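Local coordinates for protein U4/U6 snRNA-associated-splicing factor PRP24 (Saccharomyces cerevisiae, PDB 4N0T) that binds U6 snRNA, promotes its annealing to U4 snRNA and serves as a recycling factor of the spliceosome in yeast, at residues L62-K67 against I77-L82; E206-P211 against A224-E229; F285-K290 against K348-G353. All coordinates share one frame; numbering follows the deposited sequence.

Contact 1 of 3, residues L62-K67 against I77-L82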
loop_
_atom_site.group_PDB
_atom_site.type_symbol
_atom_site.label_atom_id
_atom_site.label_comp_id
_atom_site.label_asym_id
_atom_site.label_seq_id
_atom_site.Cartn_x
_atom_site.Cartn_y
_atom_site.Cartn_z
ATOM N N LEU A 62 -12.809 19.937 21.221
ATOM C CA LEU A 62 -13.600 21.089 21.657
ATOM C C LEU A 62 -12.846 21.926 22.672
ATOM O O LEU A 62 -12.806 23.154 22.575
ATOM C CB LEU A 62 -14.927 20.624 22.263
ATOM C CG LEU A 62 -15.930 20.056 21.263
ATOM C CD1 LEU A 62 -17.209 19.620 21.974
ATOM C CD2 LEU A 62 -16.234 21.076 20.175
ATOM N N ALA A 63 -12.247 21.264 23.654
ATOM C CA ALA A 63 -11.507 21.967 24.687
ATOM C C ALA A 63 -10.307 22.722 24.103
ATOM O O ALA A 63 -10.009 23.843 24.523
ATOM C CB ALA A 63 -11.053 20.996 25.755
ATOM N N ALA A 64 -9.622 22.109 23.139
ATOM C CA ALA A 64 -8.479 22.768 22.499
ATOM C C ALA A 64 -8.900 24.054 21.794
ATOM O O ALA A 64 -8.195 25.061 21.842
ATOM C CB ALA A 64 -7.803 21.825 21.515
ATOM N N ILE A 65 -10.061 24.011 21.153
ATOM C CA ILE A 65 -10.585 25.141 20.392
ATOM C C ILE A 65 -10.937 26.310 21.327
ATOM O O ILE A 65 -10.925 27.474 20.903
ATOM C CB ILE A 65 -11.773 24.698 19.511
ATOM C CG1 ILE A 65 -11.250 23.803 18.381
ATOM C CG2 ILE A 65 -12.502 25.880 18.892
ATOM C CD1 ILE A 65 -12.338 23.078 17.623
ATOM N N THR A 66 -11.204 26.015 22.601
ATOM C CA THR A 66 -11.399 27.107 23.574
ATOM C C THR A 66 -10.116 27.906 23.800
ATOM O O THR A 66 -10.152 29.014 24.358
ATOM C CB THR A 66 -11.957 26.635 24.949
ATOM O OG1 THR A 66 -10.948 25.929 25.679
ATOM C CG2 THR A 66 -13.203 25.776 24.781
ATOM N N LYS A 67 -8.980 27.353 23.377
ATOM C CA LYS A 67 -7.712 28.077 23.469
ATOM C C LYS A 67 -7.493 29.036 22.308
ATOM O O LYS A 67 -6.454 29.687 22.247
ATOM C CB LYS A 67 -6.515 27.123 23.527
ATOM C CG LYS A 67 -6.596 26.046 24.591
ATOM C CD LYS A 67 -6.478 26.643 25.975
ATOM C CE LYS A 67 -6.240 25.564 27.014
ATOM N NZ LYS A 67 -6.047 26.185 28.358
ATOM N N ILE A 77 -2.480 32.620 19.175
ATOM C CA ILE A 77 -2.730 31.411 18.373
ATOM C C ILE A 77 -4.167 31.351 17.879
ATOM O O ILE A 77 -5.051 32.034 18.413
ATOM C CB ILE A 77 -2.394 30.105 19.152
ATOM C CG1 ILE A 77 -3.298 29.953 20.380
ATOM C CG2 ILE A 77 -0.918 30.084 19.547
ATOM C CD1 ILE A 77 -3.163 28.610 21.087
ATOM N N ILE A 78 -4.406 30.536 16.846
ATOM C CA ILE A 78 -5.746 30.292 16.360
ATOM C C ILE A 78 -5.885 28.782 16.373
ATOM O O ILE A 78 -4.992 28.076 15.899
ATOM C CB ILE A 78 -5.953 30.843 14.928
ATOM C CG1 ILE A 78 -5.692 32.362 14.919
ATOM C CG2 ILE A 78 -7.371 30.566 14.436
ATOM C CD1 ILE A 78 -5.685 32.995 13.537
ATOM N N VAL A 79 -6.965 28.297 16.968
ATOM C CA VAL A 79 -7.207 26.865 17.035
ATOM C C VAL A 79 -8.556 26.585 16.385
ATOM O O VAL A 79 -9.565 27.227 16.711
ATOM C CB VAL A 79 -7.180 26.342 18.500
ATOM C CG1 VAL A 79 -7.355 24.814 18.526
ATOM C CG2 VAL A 79 -5.880 26.748 19.224
ATOM N N SER A 80 -8.594 25.615 15.469
ATOM C CA SER A 80 -9.811 25.355 14.717
ATOM C C SER A 80 -9.938 23.872 14.410
ATOM O O SER A 80 -8.945 23.151 14.456
ATOM C CB SER A 80 -9.800 26.136 13.407
ATOM O OG SER A 80 -8.643 25.816 12.652
ATOM N N HIS A 81 -11.153 23.429 14.118
ATOM C CA HIS A 81 -11.344 22.069 13.610
ATOM C C HIS A 81 -10.559 21.940 12.310
ATOM O O HIS A 81 -10.605 22.836 11.453
ATOM C CB HIS A 81 -12.825 21.784 13.333
ATOM C CG HIS A 81 -13.664 21.624 14.566
ATOM N ND1 HIS A 81 -13.520 20.566 15.437
ATOM C CD2 HIS A 81 -14.684 22.376 15.052
ATOM C CE1 HIS A 81 -14.407 20.674 16.412
ATOM N NE2 HIS A 81 -15.119 21.768 16.206
ATOM N N LEU A 82 -9.840 20.831 12.148
ATOM C CA LEU A 82 -9.163 20.592 10.879
ATOM C C LEU A 82 -10.218 20.082 9.929
ATOM O O LEU A 82 -10.768 19.005 10.141
ATOM C CB LEU A 82 -8.048 19.554 11.016
ATOM C CG LEU A 82 -7.226 19.358 9.734
ATOM C CD1 LEU A 82 -6.317 20.560 9.494
ATOM C CD2 LEU A 82 -6.410 18.072 9.792
#
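Ala64 O accepts the backbone N of Lys67 at 2.9 Å, and the same oxygen is met from strand 75-81 by CG1 of Val79, 3.4 Å away. This is the second helix of an RNA recognition motif, here RRM 1, resting on the last long strand of its βαββαβ fold. One residue back, Ala63 O takes two donors: Thr66 OG1 at 2.6 Å, in the carbonyl plane on a lone pair, and Thr66 N in a weak bond. Across the interface methyl groups do most of the touching. Val79 points at the helix with CG1 anti to its backbone N (chi1 -177°), which sets that methyl against Ala64 O and 3.7 Å from Ile65 CA, while CG2 faces the backbone of Lys67. Two residues before Val79, Ile77 lays CD1 against Lys67 O at 3.7 Å. Phe29 of helix 22-29 touches Ala64 and Lys67, so the two helices of the domain meet beside this contact. At the other end Ile65 and His81 cross at about a right angle: chi2 of 168° puts CD1 anti to CA, and the methyl reaches the imidazole face, a CH-pi contact. Leu62 CD2 comes instead to the rim of the ring, near its plane, 4.2 Å from His81 NE2. An alanine at His81 would probably leave Ile65 CD1 without its aromatic platform and open a gap beside Leu62. Ile65 CD1 sits 3.3 Å from the ring centroid, only 7° off the ring normal.

Contact 2 of 3, residues E206-P211 against A224-E229. With nucleotides of chain B.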
loop_
_atom_site.group_PDB
_atom_site.type_symbol
_atom_site.label_atom_id
_atom_site.label_comp_id
_atom_site.label_asym_id
_atom_site.label_seq_id
_atom_site.Cartn_x
_atom_site.Cartn_y
_atom_site.Cartn_z
ATOM N N GLU A 206 -20.211 -9.644 -18.688
ATOM C CA GLU A 206 -19.570 -8.356 -18.917
ATOM C C GLU A 206 -18.287 -8.488 -19.748
ATOM O O GLU A 206 -17.991 -7.638 -20.594
ATOM C CB GLU A 206 -19.287 -7.702 -17.562
ATOM C CG GLU A 206 -18.459 -6.425 -17.611
ATOM C CD GLU A 206 -18.004 -5.978 -16.229
ATOM O OE1 GLU A 206 -18.830 -5.998 -15.290
ATOM O OE2 GLU A 206 -16.812 -5.620 -16.081
ATOM N N LYS A 207 -17.523 -9.556 -19.521
ATOM C CA LYS A 207 -16.194 -9.650 -20.115
ATOM C C LYS A 207 -15.699 -11.090 -20.064
ATOM O O LYS A 207 -16.012 -11.818 -19.122
ATOM C CB LYS A 207 -15.219 -8.741 -19.355
ATOM C CG LYS A 207 -13.891 -8.492 -20.063
ATOM C CD LYS A 207 -13.028 -7.464 -19.294
ATOM C CE LYS A 207 -11.751 -7.115 -20.066
ATOM N NZ LYS A 207 -10.849 -6.170 -19.314
ATOM N N ILE A 208 -14.939 -11.492 -21.079
ATOM C CA ILE A 208 -14.263 -12.789 -21.069
ATOM C C ILE A 208 -12.783 -12.555 -21.329
ATOM O O ILE A 208 -12.416 -11.853 -22.281
ATOM C CB ILE A 208 -14.877 -13.767 -22.108
ATOM C CG1 ILE A 208 -16.305 -14.125 -21.689
ATOM C CG2 ILE A 208 -14.045 -15.026 -22.197
ATOM C CD1 ILE A 208 -17.004 -15.070 -22.610
ATOM N N ASN A 209 -11.924 -13.085 -20.462
ATOM C CA ASN A 209 -10.481 -12.905 -20.631
ATOM C C ASN A 209 -9.804 -14.255 -20.820
ATOM O O ASN A 209 -9.906 -15.127 -19.948
ATOM C CB ASN A 209 -9.830 -12.242 -19.403
ATOM C CG ASN A 209 -10.473 -10.915 -19.011
ATOM O OD1 ASN A 209 -10.596 -10.013 -19.831
ATOM N ND2 ASN A 209 -10.868 -10.794 -17.744
ATOM N N ILE A 210 -9.101 -14.426 -21.934
ATOM C CA ILE A 210 -8.391 -15.668 -22.185
ATOM C C ILE A 210 -6.902 -15.356 -22.259
ATOM O O ILE A 210 -6.459 -14.662 -23.170
ATOM C CB ILE A 210 -8.873 -16.330 -23.492
ATOM C CG1 ILE A 210 -10.347 -16.753 -23.356
ATOM C CG2 ILE A 210 -7.993 -17.533 -23.842
ATOM C CD1 ILE A 210 -11.018 -17.183 -24.663
ATOM N N PRO A 211 -6.133 -15.842 -21.280
ATOM C CA PRO A 211 -4.682 -15.624 -21.290
ATOM C C PRO A 211 -4.081 -16.080 -22.625
ATOM O O PRO A 211 -4.444 -17.148 -23.130
ATOM C CB PRO A 211 -4.191 -16.507 -20.143
ATOM C CG PRO A 211 -5.354 -16.563 -19.192
ATOM C CD PRO A 211 -6.594 -16.526 -20.056
ATOM N N ALA A 224 -9.663 -19.801 -18.637
ATOM C CA ALA A 224 -10.312 -18.581 -19.087
ATOM C C ALA A 224 -11.016 -17.967 -17.899
ATOM O O ALA A 224 -11.340 -18.663 -16.929
ATOM C CB ALA A 224 -11.313 -18.886 -20.193
ATOM N N PHE A 225 -11.251 -16.660 -17.969
ATOM C CA PHE A 225 -11.945 -15.972 -16.899
ATOM C C PHE A 225 -13.164 -15.296 -17.479
ATOM O O PHE A 225 -13.141 -14.832 -18.618
ATOM C CB PHE A 225 -11.047 -14.905 -16.287
ATOM C CG PHE A 225 -9.850 -15.446 -15.554
ATOM C CD1 PHE A 225 -8.701 -15.814 -16.240
ATOM C CD2 PHE A 225 -9.872 -15.566 -14.171
ATOM C CE1 PHE A 225 -7.591 -16.297 -15.558
ATOM C CE2 PHE A 225 -8.761 -16.054 -13.482
ATOM C CZ PHE A 225 -7.618 -16.409 -14.181
ATOM N N MET A 226 -14.226 -15.239 -16.697
ATOM C CA MET A 226 -15.483 -14.693 -17.168
ATOM C C MET A 226 -16.069 -13.816 -16.073
ATOM O O MET A 226 -16.202 -14.243 -14.918
ATOM C CB MET A 226 -16.439 -15.831 -17.535
ATOM C CG MET A 226 -17.837 -15.348 -17.942
ATOM S SD MET A 226 -18.843 -16.757 -18.478
ATOM C CE MET A 226 -17.848 -17.428 -19.813
ATOM N N VAL A 227 -16.368 -12.572 -16.427
ATOM C CA VAL A 227 -16.968 -11.638 -15.498
ATOM C C VAL A 227 -18.452 -11.448 -15.788
ATOM O O VAL A 227 -18.828 -11.114 -16.919
ATOM C CB VAL A 227 -16.290 -10.276 -15.605
ATOM C CG1 VAL A 227 -17.005 -9.274 -14.718
ATOM C CG2 VAL A 227 -14.831 -10.408 -15.203
ATOM N N PHE A 228 -19.279 -11.647 -14.766
ATOM C CA PHE A 228 -20.726 -11.445 -14.897
ATOM C C PHE A 228 -21.104 -10.080 -14.353
ATOM O O PHE A 228 -20.428 -9.558 -13.455
ATOM C CB PHE A 228 -21.483 -12.500 -14.111
ATOM C CG PHE A 228 -21.415 -13.860 -14.721
ATOM C CD1 PHE A 228 -20.385 -14.727 -14.385
ATOM C CD2 PHE A 228 -22.396 -14.276 -15.617
ATOM C CE1 PHE A 228 -20.315 -16.002 -14.951
ATOM C CE2 PHE A 228 -22.335 -15.554 -16.194
ATOM C CZ PHE A 228 -21.296 -16.412 -15.857
ATOM N N GLU A 229 -22.188 -9.509 -14.880
ATOM C CA GLU A 229 -22.639 -8.194 -14.416
ATOM C C GLU A 229 -23.034 -8.212 -12.954
ATOM O O GLU A 229 -22.879 -7.203 -12.262
ATOM C CB GLU A 229 -23.819 -7.688 -15.248
ATOM C CG GLU A 229 -23.422 -6.989 -16.535
ATOM C CD GLU A 229 -24.627 -6.456 -17.285
ATOM O OE1 GLU A 229 -25.725 -6.400 -16.681
ATOM O OE2 GLU A 229 -24.477 -6.106 -18.476
ATOM P P C B 14 -1.989 -12.904 -14.375
ATOM O OP1 C B 14 -0.598 -13.332 -14.709
ATOM O OP2 C B 14 -2.210 -11.867 -13.323
ATOM O "O5'" C B 14 -2.713 -12.354 -15.680
ATOM C "C5'" C B 14 -2.621 -13.038 -16.927
ATOM C "C4'" C B 14 -3.947 -13.055 -17.643
ATOM O "O4'" C B 14 -4.893 -13.824 -16.859
ATOM C "C3'" C B 14 -4.638 -11.706 -17.823
ATOM O "O3'" C B 14 -4.173 -10.980 -18.942
ATOM C "C2'" C B 14 -6.097 -12.100 -17.958
ATOM O "O2'" C B 14 -6.339 -12.642 -19.254
ATOM C "C1'" C B 14 -6.181 -13.263 -16.979
ATOM N N1 C B 14 -6.695 -12.912 -15.631
ATOM C C2 C B 14 -8.048 -12.593 -15.513
ATOM O O2 C B 14 -8.749 -12.529 -16.539
ATOM N N3 C B 14 -8.565 -12.350 -14.295
ATOM C C4 C B 14 -7.798 -12.419 -13.205
ATOM N N4 C B 14 -8.398 -12.166 -12.044
ATOM C C5 C B 14 -6.411 -12.762 -13.279
ATOM C C6 C B 14 -5.913 -13.014 -14.507
ATOM P P A B 15 -3.773 -9.434 -18.764
ATOM O OP1 A B 15 -3.460 -8.905 -20.115
ATOM O OP2 A B 15 -2.785 -9.358 -17.676
ATOM O "O5'" A B 15 -5.104 -8.730 -18.257
ATOM C "C5'" A B 15 -6.246 -8.626 -19.090
ATOM C "C4'" A B 15 -7.486 -8.353 -18.280
ATOM O "O4'" A B 15 -7.666 -9.396 -17.285
ATOM C "C3'" A B 15 -7.459 -7.078 -17.451
ATOM O "O3'" A B 15 -7.717 -5.925 -18.224
ATOM C "C2'" A B 15 -8.521 -7.367 -16.399
ATOM O "O2'" A B 15 -9.825 -7.257 -16.961
ATOM C "C1'" A B 15 -8.242 -8.845 -16.114
ATOM N N9 A B 15 -7.271 -8.982 -15.020
ATOM C C8 A B 15 -5.914 -9.144 -15.105
ATOM N N7 A B 15 -5.325 -9.222 -13.930
ATOM C C5 A B 15 -6.359 -9.083 -13.020
ATOM C C6 A B 15 -6.377 -9.070 -11.616
ATOM N N6 A B 15 -5.281 -9.197 -10.875
ATOM N N1 A B 15 -7.574 -8.926 -11.015
ATOM C C2 A B 15 -8.671 -8.801 -11.785
ATOM N N3 A B 15 -8.782 -8.785 -13.120
ATOM C C4 A B 15 -7.566 -8.936 -13.675
ATOM P P A B 13 -0.422 -17.093 -17.071
ATOM O OP1 A B 13 0.066 -15.866 -17.775
ATOM O OP2 A B 13 0.192 -17.591 -15.815
ATOM O "O5'" A B 13 -1.977 -16.861 -16.841
ATOM C "C5'" A B 13 -2.633 -17.420 -15.716
ATOM C "C4'" A B 13 -3.280 -16.330 -14.907
ATOM O "O4'" A B 13 -4.251 -16.914 -13.998
ATOM C "C3'" A B 13 -2.329 -15.509 -14.034
ATOM O "O3'" A B 13 -2.854 -14.182 -13.942
ATOM C "C2'" A B 13 -2.488 -16.181 -12.676
ATOM O "O2'" A B 13 -2.110 -15.381 -11.576
ATOM C "C1'" A B 13 -3.982 -16.454 -12.688
ATOM N N9 A B 13 -4.484 -17.449 -11.746
ATOM C C8 A B 13 -4.098 -18.748 -11.540
ATOM N N7 A B 13 -4.833 -19.361 -10.646
ATOM C C5 A B 13 -5.768 -18.411 -10.258
ATOM C C6 A B 13 -6.824 -18.440 -9.340
ATOM N N6 A B 13 -7.138 -19.518 -8.611
ATOM N N1 A B 13 -7.568 -17.321 -9.208
ATOM C C2 A B 13 -7.264 -16.250 -9.937
ATOM N N3 A B 13 -6.289 -16.097 -10.827
ATOM C C4 A B 13 -5.571 -17.230 -10.938
#
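Val227 O takes two donors from the neighbouring strand, Glu206 N at 2.7 Å and, more weakly, Lys207 N at 3.3 Å. Two residues thus face one, a classic beta bulge, beyond which the antiparallel pairing is regular. Val227 N returns a nearly straight bond to Lys207 O, 2.8 Å long. Asn209 and Phe225 form the next hydrogen-bonded pair, each backbone N bonded to the other's O, both at 2.8 Å, so the backbone polar groups of these two residues are satisfied across the strands. The side chains of Lys207, Asn209 and Phe225 share a sheet face and meet the RNA. Extended to its tip, Lys207 donates a hydrogen bond from NZ to O2' of A15 of chain B at 2.8 Å and a weak one to O3'. Asn209 ND2 gives a weak bond, bent to 126°, to O2 of C14 of chain B at 3.0 Å. That base lies over the Phe225 ring, its C2 3.3 Å above the plane and offset toward the rim, which is how an aromatic of the RNP1 strand commonly receives a base in this family. At the ring edge come Asn209 O, in plane, and Pro211 CG. Glu206 lies alongside Val227, its carboxylate resting on CG1, while OE1 makes a salt bridge with Arg178. On the opposite face Ile208 CD1 packs on Met226 CE, turned toward helix 192-199, where Arg196 and Phe199 receive them. Strand 205-209 is an edge strand of the RRM 3 sheet within this chain, and strand 222-228 joins it to the central strand 179-185.

Contact 3 of 3, residues F285-K290 against K348-G353. With nucleotides of chain B.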
loop_
_atom_site.group_PDB
_atom_site.type_symbol
_atom_site.label_atom_id
_atom_site.label_comp_id
_atom_site.label_asym_id
_atom_site.label_seq_id
_atom_site.Cartn_x
_atom_site.Cartn_y
_atom_site.Cartn_z
ATOM N N PHE A 285 15.644 -8.176 8.175
ATOM C CA PHE A 285 14.707 -7.933 9.268
ATOM C C PHE A 285 15.458 -7.163 10.353
ATOM O O PHE A 285 16.686 -7.211 10.373
ATOM C CB PHE A 285 14.213 -9.274 9.826
ATOM C CG PHE A 285 15.316 -10.242 10.172
ATOM C CD1 PHE A 285 15.868 -11.066 9.202
ATOM C CD2 PHE A 285 15.792 -10.335 11.480
ATOM C CE1 PHE A 285 16.877 -11.965 9.513
ATOM C CE2 PHE A 285 16.793 -11.232 11.794
ATOM C CZ PHE A 285 17.339 -12.045 10.820
ATOM N N PRO A 286 14.740 -6.427 11.218
ATOM C CA PRO A 286 13.302 -6.127 11.140
ATOM C C PRO A 286 13.062 -4.932 10.224
ATOM O O PRO A 286 13.897 -4.019 10.152
ATOM C CB PRO A 286 12.959 -5.749 12.580
ATOM C CG PRO A 286 14.219 -5.039 13.052
ATOM C CD PRO A 286 15.371 -5.781 12.396
ATOM N N LEU A 287 11.922 -4.940 9.540
ATOM C CA LEU A 287 11.544 -3.888 8.608
ATOM C C LEU A 287 10.132 -3.414 8.953
ATOM O O LEU A 287 9.292 -4.205 9.410
ATOM C CB LEU A 287 11.517 -4.442 7.170
ATOM C CG LEU A 287 12.830 -4.955 6.574
ATOM C CD1 LEU A 287 12.620 -5.611 5.201
ATOM C CD2 LEU A 287 13.788 -3.791 6.452
ATOM N N SER A 288 9.874 -2.130 8.713
ATOM C CA SER A 288 8.529 -1.571 8.814
ATOM C C SER A 288 7.586 -2.233 7.815
ATOM O O SER A 288 7.971 -2.495 6.678
ATOM C CB SER A 288 8.568 -0.076 8.498
ATOM O OG SER A 288 7.267 0.421 8.246
ATOM N N ASP A 289 6.345 -2.462 8.223
ATOM C CA ASP A 289 5.368 -3.008 7.284
ATOM C C ASP A 289 4.869 -2.002 6.226
ATOM O O ASP A 289 4.024 -2.349 5.384
ATOM C CB ASP A 289 4.219 -3.719 8.026
ATOM C CG ASP A 289 3.187 -2.764 8.613
ATOM O OD1 ASP A 289 3.374 -1.525 8.585
ATOM O OD2 ASP A 289 2.165 -3.285 9.124
ATOM N N LYS A 290 5.397 -0.778 6.241
ATOM C CA LYS A 290 5.033 0.191 5.204
ATOM C C LYS A 290 5.997 0.148 4.018
ATOM O O LYS A 290 5.750 0.785 2.989
ATOM C CB LYS A 290 4.960 1.612 5.791
ATOM C CG LYS A 290 3.835 1.771 6.825
ATOM C CD LYS A 290 3.709 3.215 7.300
ATOM C CE LYS A 290 2.793 3.355 8.515
ATOM N NZ LYS A 290 1.454 2.762 8.311
ATOM N N LYS A 348 17.828 2.859 10.242
ATOM C CA LYS A 348 17.856 1.825 11.274
ATOM C C LYS A 348 18.776 0.689 10.856
ATOM O O LYS A 348 18.880 0.386 9.669
ATOM C CB LYS A 348 16.448 1.264 11.508
ATOM C CG LYS A 348 15.458 2.244 12.125
ATOM C CD LYS A 348 14.096 1.588 12.332
ATOM C CE LYS A 348 13.058 2.116 11.348
ATOM N NZ LYS A 348 11.782 1.342 11.414
ATOM N N VAL A 349 19.424 0.045 11.823
ATOM C CA VAL A 349 20.270 -1.102 11.515
ATOM C C VAL A 349 19.386 -2.314 11.204
ATOM O O VAL A 349 18.392 -2.558 11.889
ATOM C CB VAL A 349 21.237 -1.407 12.673
ATOM C CG1 VAL A 349 22.054 -2.653 12.385
ATOM C CG2 VAL A 349 22.162 -0.217 12.904
ATOM N N ILE A 350 19.726 -3.050 10.151
ATOM C CA ILE A 350 18.986 -4.256 9.812
ATOM C C ILE A 350 19.906 -5.458 9.905
ATOM O O ILE A 350 21.142 -5.324 9.835
ATOM C CB ILE A 350 18.403 -4.193 8.388
ATOM C CG1 ILE A 350 19.510 -3.864 7.386
ATOM C CG2 ILE A 350 17.269 -3.186 8.313
ATOM C CD1 ILE A 350 19.079 -3.960 5.910
ATOM N N ARG A 351 19.302 -6.627 10.067
ATOM C CA ARG A 351 20.030 -7.880 10.131
ATOM C C ARG A 351 19.727 -8.696 8.884
ATOM O O ARG A 351 18.695 -8.494 8.232
ATOM C CB ARG A 351 19.578 -8.679 11.361
ATOM C CG ARG A 351 19.621 -7.879 12.655
ATOM C CD ARG A 351 19.134 -8.708 13.835
ATOM N NE ARG A 351 19.622 -8.153 15.095
ATOM C CZ ARG A 351 20.145 -8.872 16.083
ATOM N NH1 ARG A 351 20.249 -10.195 15.975
ATOM N NH2 ARG A 351 20.557 -8.260 17.182
ATOM N N SER A 352 20.630 -9.609 8.554
ATOM C CA SER A 352 20.393 -10.578 7.495
ATOM C C SER A 352 20.463 -11.965 8.115
ATOM O O SER A 352 21.053 -12.149 9.186
ATOM C CB SER A 352 21.437 -10.439 6.394
ATOM O OG SER A 352 22.722 -10.821 6.883
ATOM N N GLY A 353 19.868 -12.953 7.459
ATOM C CA GLY A 353 19.886 -14.293 8.014
ATOM C C GLY A 353 19.027 -15.207 7.183
ATOM O O GLY A 353 18.473 -14.782 6.165
ATOM P P A B 22 -3.981 0.714 7.069
ATOM O OP1 A B 22 -2.522 0.731 7.330
ATOM O OP2 A B 22 -4.575 -0.260 6.127
ATOM O "O5'" A B 22 -4.657 0.560 8.498
ATOM C "C5'" A B 22 -5.908 -0.101 8.662
ATOM C "C4'" A B 22 -6.094 -0.455 10.111
ATOM O "O4'" A B 22 -5.089 -1.448 10.460
ATOM C "C3'" A B 22 -5.877 0.724 11.056
ATOM O "O3'" A B 22 -6.752 0.621 12.172
ATOM C "C2'" A B 22 -4.435 0.542 11.517
ATOM O "O2'" A B 22 -4.147 1.099 12.783
ATOM C "C1'" A B 22 -4.295 -0.972 11.528
ATOM N N9 A B 22 -2.916 -1.403 11.307
ATOM C C8 A B 22 -2.105 -1.144 10.234
ATOM N N7 A B 22 -0.901 -1.650 10.351
ATOM C C5 A B 22 -0.920 -2.278 11.588
ATOM C C6 A B 22 0.049 -3.004 12.301
ATOM N N6 A B 22 1.285 -3.234 11.853
ATOM N N1 A B 22 -0.309 -3.489 13.509
ATOM C C2 A B 22 -1.548 -3.262 13.961
ATOM N N3 A B 22 -2.547 -2.597 13.387
ATOM C C4 A B 22 -2.159 -2.128 12.188
HETATM O O HOH W 1 15.514 -2.193 10.924
#
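The Phe285 ring carries Arg351 CB over one face, 3.8 Å above the plane and offset toward the rim, a CH-pi contact made by the aliphatic root of the arginine. The guanidinium is turned 39° from the ring plane. Backbone of Ser352 and Gly353 approaches obliquely, Gly353 N coming 3.8 Å from Phe285 CE1. Chi1 of 51° places CG between the backbone N and the carbonyl carbon, a crowded position, and from there the ring lies against strand 348-353. Beneath it a hydrogen-bonded antiparallel pair ties the strands: Arg351 N reaches Phe285 O at 2.7 Å, nearly along the C=O axis, and Phe285 N reaches Arg351 O at 3.1 Å. A cis peptide bond then leads into Pro286, and direct pairing gives way to a water that donates to Pro286 O at 2.6 Å and to Val349 O at 3.1 Å. Leu287 and Ile350 cross beside it, CD2 on CG2, with Phe345 touching both. Further on, Ser288 OG accepts Lys290 N in an ST turn. Asp289 OD2 receives N6 of A22 of chain B at 2.9 Å and is also bonded to Ser119 OG, while Lys290 NZ reaches Leu117 O, so the loop touches both RNA and a segment within the RRM 2 range. Helix 355-365 covers the Phe285 side of the sheet, with Met358 on the ring and Tyr361 on Pro286 and Arg351. A helix packed over the usual RNA-binding face is consistent with the name of this domain, the occluded RNA recognition motif.

In the fold
The three contacts come in series along the chain, each in a different RNA recognition motif: contact 1 in RRM 1, contact 2 in RRM 3 and contact 3 in the occluded motif. They share no sheet, but each sheet has the same strand order. Contact 1 joins a helix to the last long strand, contact 2 pairs two strands, and contact 3 pairs the first strand with the last long one. Centres of contacts 1 and 2 lie about 54 Å apart; contact 3 is about 40 Å and 41 Å from them respectively. One monomer thus spreads repeated domains widely; contacts 2 and 3 touch the bound RNA, while contact 1's nearest atom is about 8 Å away.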